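Local atomic coordinates of segregation protein (PDB entry 1WCV), a protein that hydrolyses ATP, binds double-stranded DNA cooperatively as ATP-dependent nucleoprotein filaments and is probably involved in chromosome partitioning. Residues A10-K15 with L117-S122; N129-A134 with A156-V161; N209-E214 with T228-H233. All coordinates share one frame; numbering follows the deposited sequence.

How the contacts relate
Contacts 1 and 2 belong to the interior of the P-loop fold, whereas contact 3 is only partly buried and lies farther from the centre of the chain. Contact 1 joins two neighbouring parallel strands by backbone hydrogen bonds and bridging waters. Contact 2 is purely apolar and joins two helices; it touches contact 1 where Ala10 and Ala119 pack on Ala134 and Ala130, since helix 125-133 covers that face of the sheet. Contact 3, with its centre about 31 Å from that of contact 2 and across the chain's centre, brings two helix N-termini together through a water and a guanidinium. Contacts 1 and 3 each hold an ATP-binding residue, Lys15 and Asn209.

Contact 1: residues A10-K15 with L117-S122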
# COMPACT_ATOMS: atom_id res chain seq x y z
N ALA A 10 -6.88 -0.66 19.41
CA ALA A 10 -7.89 0.37 19.54
C ALA A 10 -7.93 1.16 18.24
O ALA A 10 -6.88 1.45 17.66
CB ALA A 10 -7.54 1.31 20.71
N LEU A 11 -9.13 1.47 17.78
CA LEU A 11 -9.33 2.28 16.59
C LEU A 11 -9.75 3.62 17.19
O LEU A 11 -10.81 3.71 17.81
CB LEU A 11 -10.47 1.73 15.72
CG LEU A 11 -10.28 0.40 14.97
CD1 LEU A 11 -9.14 0.52 13.99
CD2 LEU A 11 -10.04 -0.73 15.95
N ALA A 12 -8.92 4.64 17.03
CA ALA A 12 -9.23 5.94 17.61
C ALA A 12 -8.65 7.12 16.85
O ALA A 12 -7.59 7.02 16.24
CB ALA A 12 -8.74 5.99 19.05
N ASN A 13 -9.38 8.22 16.86
CA ASN A 13 -8.91 9.46 16.25
C ASN A 13 -9.54 10.58 17.06
O ASN A 13 -10.34 10.33 17.96
CB ASN A 13 -9.28 9.56 14.76
CG ASN A 13 -10.76 9.45 14.52
OD1 ASN A 13 -11.56 9.69 15.42
ND2 ASN A 13 -11.13 9.08 13.31
N GLN A 14 -9.17 11.81 16.75
CA GLN A 14 -9.67 12.95 17.50
C GLN A 14 -11.13 13.29 17.23
O GLN A 14 -11.91 13.47 18.17
CB GLN A 14 -8.79 14.16 17.18
CG GLN A 14 -8.71 15.20 18.27
CD GLN A 14 -7.79 16.33 17.88
OE1 GLN A 14 -8.06 17.05 16.92
NE2 GLN A 14 -6.70 16.49 18.61
N LYS A 15 -11.52 13.36 15.96
CA LYS A 15 -12.88 13.74 15.60
C LYS A 15 -13.84 12.62 15.20
O LYS A 15 -14.99 12.89 14.85
CB LYS A 15 -12.84 14.79 14.49
CG LYS A 15 -12.04 16.03 14.87
CD LYS A 15 -12.06 17.07 13.75
CE LYS A 15 -11.43 16.54 12.49
NZ LYS A 15 -11.45 17.56 11.41
N LEU A 117 -11.11 -2.51 19.37
CA LEU A 117 -11.94 -1.63 20.19
C LEU A 117 -12.28 -0.36 19.43
O LEU A 117 -11.40 0.47 19.22
CB LEU A 117 -11.20 -1.26 21.47
CG LEU A 117 -10.57 -2.39 22.28
CD1 LEU A 117 -9.64 -1.80 23.33
CD2 LEU A 117 -11.66 -3.25 22.91
N ASP A 118 -13.54 -0.21 19.02
CA ASP A 118 -13.95 0.98 18.30
C ASP A 118 -14.26 2.07 19.31
O ASP A 118 -15.36 2.13 19.85
CB ASP A 118 -15.18 0.69 17.43
CG ASP A 118 -15.50 1.82 16.47
OD1 ASP A 118 -14.57 2.58 16.13
OD2 ASP A 118 -16.67 1.95 16.05
N ALA A 119 -13.28 2.94 19.55
CA ALA A 119 -13.39 4.02 20.52
C ALA A 119 -14.11 5.27 20.04
O ALA A 119 -14.02 5.66 18.87
CB ALA A 119 -12.01 4.40 21.01
N PRO A 120 -14.84 5.94 20.94
CA PRO A 120 -15.55 7.16 20.56
C PRO A 120 -14.53 8.28 20.41
O PRO A 120 -13.41 8.18 20.90
CB PRO A 120 -16.51 7.38 21.72
CG PRO A 120 -15.76 6.83 22.88
CD PRO A 120 -15.14 5.56 22.34
N PRO A 121 -14.90 9.36 19.71
CA PRO A 121 -13.97 10.48 19.53
C PRO A 121 -13.93 11.40 20.75
O PRO A 121 -14.59 11.14 21.75
CB PRO A 121 -14.53 11.18 18.31
CG PRO A 121 -16.00 11.02 18.50
CD PRO A 121 -16.11 9.56 18.90
N SER A 122 -13.13 12.46 20.64
CA SER A 122 -13.01 13.47 21.69
C SER A 122 -12.48 13.00 23.04
O SER A 122 -12.74 13.63 24.07
CB SER A 122 -14.36 14.16 21.89
OG SER A 122 -14.88 14.62 20.65
O HOH W 1 -11.62 7.87 18.78
O HOH W 2 -13.34 15.97 19.03
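Leu11 and Leu117 are joined through their backbones, where two parallel strands run side by side. Leu11 N donates to Leu117 O at 2.9 Å in an almost straight bond (179° at the hydrogen), and Leu11 O accepts from Ala119 N at 3.1 Å. Direct bonding then lapses, for Pro120 and Pro121 have no N-H to give; a water fills in, accepting from Asn13 N at 3.0 Å and lying within hydrogen-bonding distance of Pro120 O, one of several acceptors around it. Farther along, Ser122 N reaches Gln14 O at 2.9 Å, and a second water links that same carbonyl with Ser122 OG.

Apolar contacts are slight. Ala12 CB meets Ala119 CB at 4.1 Å, two small methyls that touch where the strands give way to loops. Pro121 CB rests 3.5 Å from both Gln14 O and Lys15 C. Leu11 brings CD2 to 3.7 Å from Leu117 O and faces helix 18-33 together with Asp118.

The polar side chains have their strongest partners outside the two segments. Asp118 OD1 forms a salt bridge with Lys20, and its OD2 is hydrogen-bonded to Thr21, a magnesium-binding residue; Asn13 ND2 donates to Pro140 O. Main-chain bonds thus tie the start of the P-loop, with the ATP-binding Lys15, to the Walker B strand, while the carboxylate of Asp118 is given over to the nucleotide site.

Contact 2: residues N129-A134 with A156-V161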
# COMPACT_ATOMS: atom_id res chain seq x y z
N ASN A 129 -10.46 4.51 28.27
CA ASN A 129 -10.48 3.11 28.70
C ASN A 129 -9.99 2.19 27.57
O ASN A 129 -9.39 1.15 27.82
CB ASN A 129 -11.89 2.70 29.14
CG ASN A 129 -12.08 2.82 30.63
OD1 ASN A 129 -11.68 1.94 31.40
ND2 ASN A 129 -12.68 3.93 31.06
N ALA A 130 -10.24 2.59 26.33
CA ALA A 130 -9.81 1.80 25.19
C ALA A 130 -8.29 1.87 25.09
O ALA A 130 -7.61 0.85 24.91
CB ALA A 130 -10.44 2.34 23.91
N LEU A 131 -7.75 3.07 25.23
CA LEU A 131 -6.32 3.29 25.15
C LEU A 131 -5.56 2.64 26.29
O LEU A 131 -4.41 2.22 26.12
CB LEU A 131 -6.02 4.78 25.10
CG LEU A 131 -6.54 5.50 23.86
CD1 LEU A 131 -6.12 6.96 23.87
CD2 LEU A 131 -6.02 4.80 22.63
N ALA A 132 -6.19 2.55 27.45
CA ALA A 132 -5.55 1.96 28.62
C ALA A 132 -5.55 0.44 28.55
O ALA A 132 -4.77 -0.21 29.24
CB ALA A 132 -6.24 2.43 29.90
N ALA A 133 -6.41 -0.13 27.71
CA ALA A 133 -6.51 -1.58 27.58
C ALA A 133 -5.82 -2.16 26.35
O ALA A 133 -5.48 -3.34 26.30
CB ALA A 133 -7.97 -1.99 27.59
N ALA A 134 -5.61 -1.32 25.34
CA ALA A 134 -5.00 -1.77 24.10
C ALA A 134 -3.48 -1.82 24.12
O ALA A 134 -2.84 -1.23 24.98
CB ALA A 134 -5.46 -0.87 22.95
N ALA A 156 0.28 12.67 20.78
CA ALA A 156 0.76 13.21 22.04
C ALA A 156 -0.03 12.55 23.17
O ALA A 156 0.52 12.25 24.24
CB ALA A 156 0.57 14.73 22.08
N THR A 157 -1.31 12.33 22.94
CA THR A 157 -2.16 11.69 23.93
C THR A 157 -1.66 10.26 24.17
O THR A 157 -1.56 9.81 25.31
CB THR A 157 -3.64 11.65 23.46
OG1 THR A 157 -4.20 12.96 23.55
CG2 THR A 157 -4.47 10.70 24.32
N LEU A 158 -1.33 9.55 23.09
CA LEU A 158 -0.84 8.17 23.22
C LEU A 158 0.42 8.15 24.06
O LEU A 158 0.62 7.25 24.88
CB LEU A 158 -0.53 7.58 21.85
CG LEU A 158 -1.67 7.38 20.85
CD1 LEU A 158 -1.12 6.69 19.61
CD2 LEU A 158 -2.80 6.54 21.47
N GLU A 159 1.29 9.13 23.85
CA GLU A 159 2.54 9.21 24.59
C GLU A 159 2.26 9.37 26.08
O GLU A 159 2.89 8.72 26.92
CB GLU A 159 3.37 10.41 24.10
CG GLU A 159 4.49 10.82 25.05
CD GLU A 159 5.56 9.76 25.22
OE1 GLU A 159 6.47 9.96 26.05
OE2 GLU A 159 5.49 8.71 24.53
N GLU A 160 1.32 10.24 26.41
CA GLU A 160 0.98 10.49 27.80
C GLU A 160 0.29 9.29 28.44
O GLU A 160 0.53 8.99 29.61
CB GLU A 160 0.12 11.75 27.89
CG GLU A 160 0.80 12.94 27.21
CD GLU A 160 -0.01 14.21 27.22
OE1 GLU A 160 -1.22 14.17 26.90
OE2 GLU A 160 0.57 15.27 27.53
N VAL A 161 -0.55 8.61 27.67
CA VAL A 161 -1.24 7.44 28.21
C VAL A 161 -0.24 6.32 28.43
O VAL A 161 -0.33 5.59 29.42
CB VAL A 161 -2.37 6.97 27.26
CG1 VAL A 161 -2.95 5.65 27.75
CG2 VAL A 161 -3.46 8.03 27.22
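Leu131 projects from helix 125-133 into the side of helix 146-164 and carries nearly all of this contact. Both of its methyls meet Leu158 CD2, CD2 the closer at 3.8 Å, and CD1 also reaches Thr157 CG2 at 4.1 Å; the leucine crosses both of these side chains at about a right angle. Nearer the backbone, Leu131 CB touches Val161 CG1 at 4.1 Å. That methyl is anti to the valine's backbone N (chi1 173°), which directs it at the other helix, where it also borders Leu131 O. A branched, apolar leucine suits the place, since its CB and two methyls can each meet a partner.

The axes of the two short segments come no closer than 10.5 Å and cross at -59°, so the close packing is confined to this one group. No hydrogen bond spans it. Ala132 marks the thin margin, its N 4.5 Å from Val161 CG1. Thr157 lies toward the solvent side: its methyl is turned inward, whereas OG1 bonds weakly back to Gly153 O of its own helix. Glu159 and Glu160 belong to the exposed side of helix 146-164, where charged residues are at home, and Glu159 forms a salt bridge with Arg162.

Beneath the pair runs strand 136-142, which links the two helices in sequence and whose Val137 touches both Leu131 and Leu158. Asn166, just beyond helix 146-164, donates to Leu131 O and Ala134 O, and Val161 packs on Leu169 ahead of strand 170-177.

Contact 3: residues N209-E214 with T228-H233; sequences NVRLAE and TSPGAH
Arg211 lays one face of its guanidinium over Ser229 CB and Pro230 CD, the broadest touch between the starts of helices 210-218 and 230-246. NH1 stands 3.6 Å from Ser229 CB and NH2 3.7 Å from Pro230 CD. A bend at the second torsion (chi2 146°) also brings Arg211 CD within 3.6 Å of Ser229 CB. Arginine suits the place because its long arm and flat end can lie over Ser229 CB and Pro230 CD while the residue remains partly exposed. An alanine here would probably leave Ser229 CB and Pro230 CD without the guanidinium over them and open a gap beside them, though its CB would still lie near Ser229.

Other packing is lighter. Asn209 crosses Pro230 at about a right angle, with ND2 3.6 Å from Pro230 CD. Leu212 CD2 lies 4.4 Å from Gly231 CA; glycine suits this place, since it has no CB to crowd Leu212 CD1.

The polar link is one water with three partners. This water accepts from Gly231 N at 2.8 Å, donates to Ser229 OG at 2.8 Å and donates weakly to Asn209 OD1. The same OD1 takes weak capping bonds from Arg211 N (2.9 Å) and Leu212 N, while Ser229 OG is also hydrogen-bonded to Ala226 O.

Farther along helix 230-246, His233 bonds through its ring nitrogens to Tyr179 and Gly181 of the second subunit. Asn209 and Ser229 are both N-caps, so two helix N-termini meet around the water. Asn209 binds ADP and ATP, and Pro230 touches Pro207, another nucleotide-binding residue: the start of helix 210-218 thus belongs to the nucleotide site of this ParA-family ATPase, and helix 230-246 packs against it.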
# COMPACT_ATOMS: atom_id res chain seq x y z
N ASN A 209 -15.65 5.48 -1.74
CA ASN A 209 -16.37 4.65 -2.70
C ASN A 209 -17.81 4.49 -2.25
O ASN A 209 -18.07 4.27 -1.07
CB ASN A 209 -15.70 3.28 -2.83
CG ASN A 209 -16.45 2.34 -3.77
OD1 ASN A 209 -17.34 1.60 -3.34
ND2 ASN A 209 -16.11 2.39 -5.05
N VAL A 210 -18.72 4.61 -3.20
CA VAL A 210 -20.16 4.51 -2.95
C VAL A 210 -20.60 3.25 -2.20
O VAL A 210 -21.40 3.33 -1.27
CB VAL A 210 -20.95 4.59 -4.29
CG1 VAL A 210 -20.48 3.49 -5.24
CG2 VAL A 210 -22.44 4.47 -4.02
N ARG A 211 -20.11 2.09 -2.62
CA ARG A 211 -20.49 0.83 -1.97
C ARG A 211 -20.02 0.76 -0.53
O ARG A 211 -20.68 0.17 0.32
CB ARG A 211 -19.94 -0.35 -2.77
CG ARG A 211 -20.71 -0.64 -4.04
CD ARG A 211 -19.80 -1.14 -5.14
NE ARG A 211 -19.00 -0.06 -5.72
CZ ARG A 211 -18.10 -0.22 -6.68
NH1 ARG A 211 -17.86 -1.42 -7.17
NH2 ARG A 211 -17.44 0.83 -7.15
N LEU A 212 -18.86 1.36 -0.26
CA LEU A 212 -18.31 1.36 1.08
C LEU A 212 -19.13 2.30 1.96
O LEU A 212 -19.43 2.00 3.11
CB LEU A 212 -16.85 1.84 1.04
CG LEU A 212 -16.02 1.66 2.31
CD1 LEU A 212 -15.84 0.18 2.61
CD2 LEU A 212 -14.66 2.33 2.12
N ALA A 213 -19.49 3.45 1.39
CA ALA A 213 -20.28 4.45 2.11
C ALA A 213 -21.65 3.90 2.50
O ALA A 213 -22.16 4.20 3.57
CB ALA A 213 -20.44 5.70 1.26
N GLU A 214 -22.23 3.07 1.63
CA GLU A 214 -23.55 2.51 1.89
C GLU A 214 -23.61 1.24 2.75
O GLU A 214 -24.65 0.95 3.34
CB GLU A 214 -24.28 2.26 0.57
CG GLU A 214 -23.54 1.37 -0.40
CD GLU A 214 -24.29 1.17 -1.71
OE1 GLU A 214 -24.79 2.17 -2.28
OE2 GLU A 214 -24.36 0.02 -2.19
N THR A 228 -16.08 -7.31 -4.25
CA THR A 228 -15.11 -6.98 -5.28
C THR A 228 -15.02 -5.48 -5.55
O THR A 228 -14.41 -5.07 -6.52
CB THR A 228 -15.36 -7.73 -6.61
OG1 THR A 228 -16.65 -7.40 -7.12
CG2 THR A 228 -15.25 -9.24 -6.40
N SER A 229 -15.62 -4.67 -4.67
CA SER A 229 -15.56 -3.22 -4.82
C SER A 229 -14.18 -2.78 -4.33
O SER A 229 -13.53 -3.48 -3.56
CB SER A 229 -16.64 -2.55 -3.99
OG SER A 229 -16.46 -2.82 -2.61
N PRO A 230 -13.71 -1.60 -4.78
CA PRO A 230 -12.39 -1.08 -4.38
C PRO A 230 -12.11 -1.09 -2.88
O PRO A 230 -11.02 -1.45 -2.44
CB PRO A 230 -12.39 0.33 -4.96
CG PRO A 230 -13.21 0.15 -6.22
CD PRO A 230 -14.37 -0.68 -5.72
N GLY A 231 -13.11 -0.70 -2.09
CA GLY A 231 -12.95 -0.67 -0.64
C GLY A 231 -12.74 -2.06 -0.06
O GLY A 231 -12.02 -2.23 0.91
N ALA A 232 -13.37 -3.06 -0.66
CA ALA A 232 -13.21 -4.43 -0.19
C ALA A 232 -11.77 -4.87 -0.43
O ALA A 232 -11.13 -5.45 0.45
CB ALA A 232 -14.19 -5.36 -0.91
N HIS A 233 -11.24 -4.60 -1.63
CA HIS A 233 -9.87 -5.00 -1.93
C HIS A 233 -8.89 -4.27 -1.01
O HIS A 233 -7.90 -4.85 -0.56
CB HIS A 233 -9.53 -4.71 -3.40
CG HIS A 233 -10.27 -5.55 -4.39
ND1 HIS A 233 -10.06 -6.91 -4.52
CD2 HIS A 233 -11.25 -5.23 -5.27
CE1 HIS A 233 -10.87 -7.39 -5.45
NE2 HIS A 233 -11.60 -6.39 -5.92
O HOH W 3 -15.86 -0.24 -1.86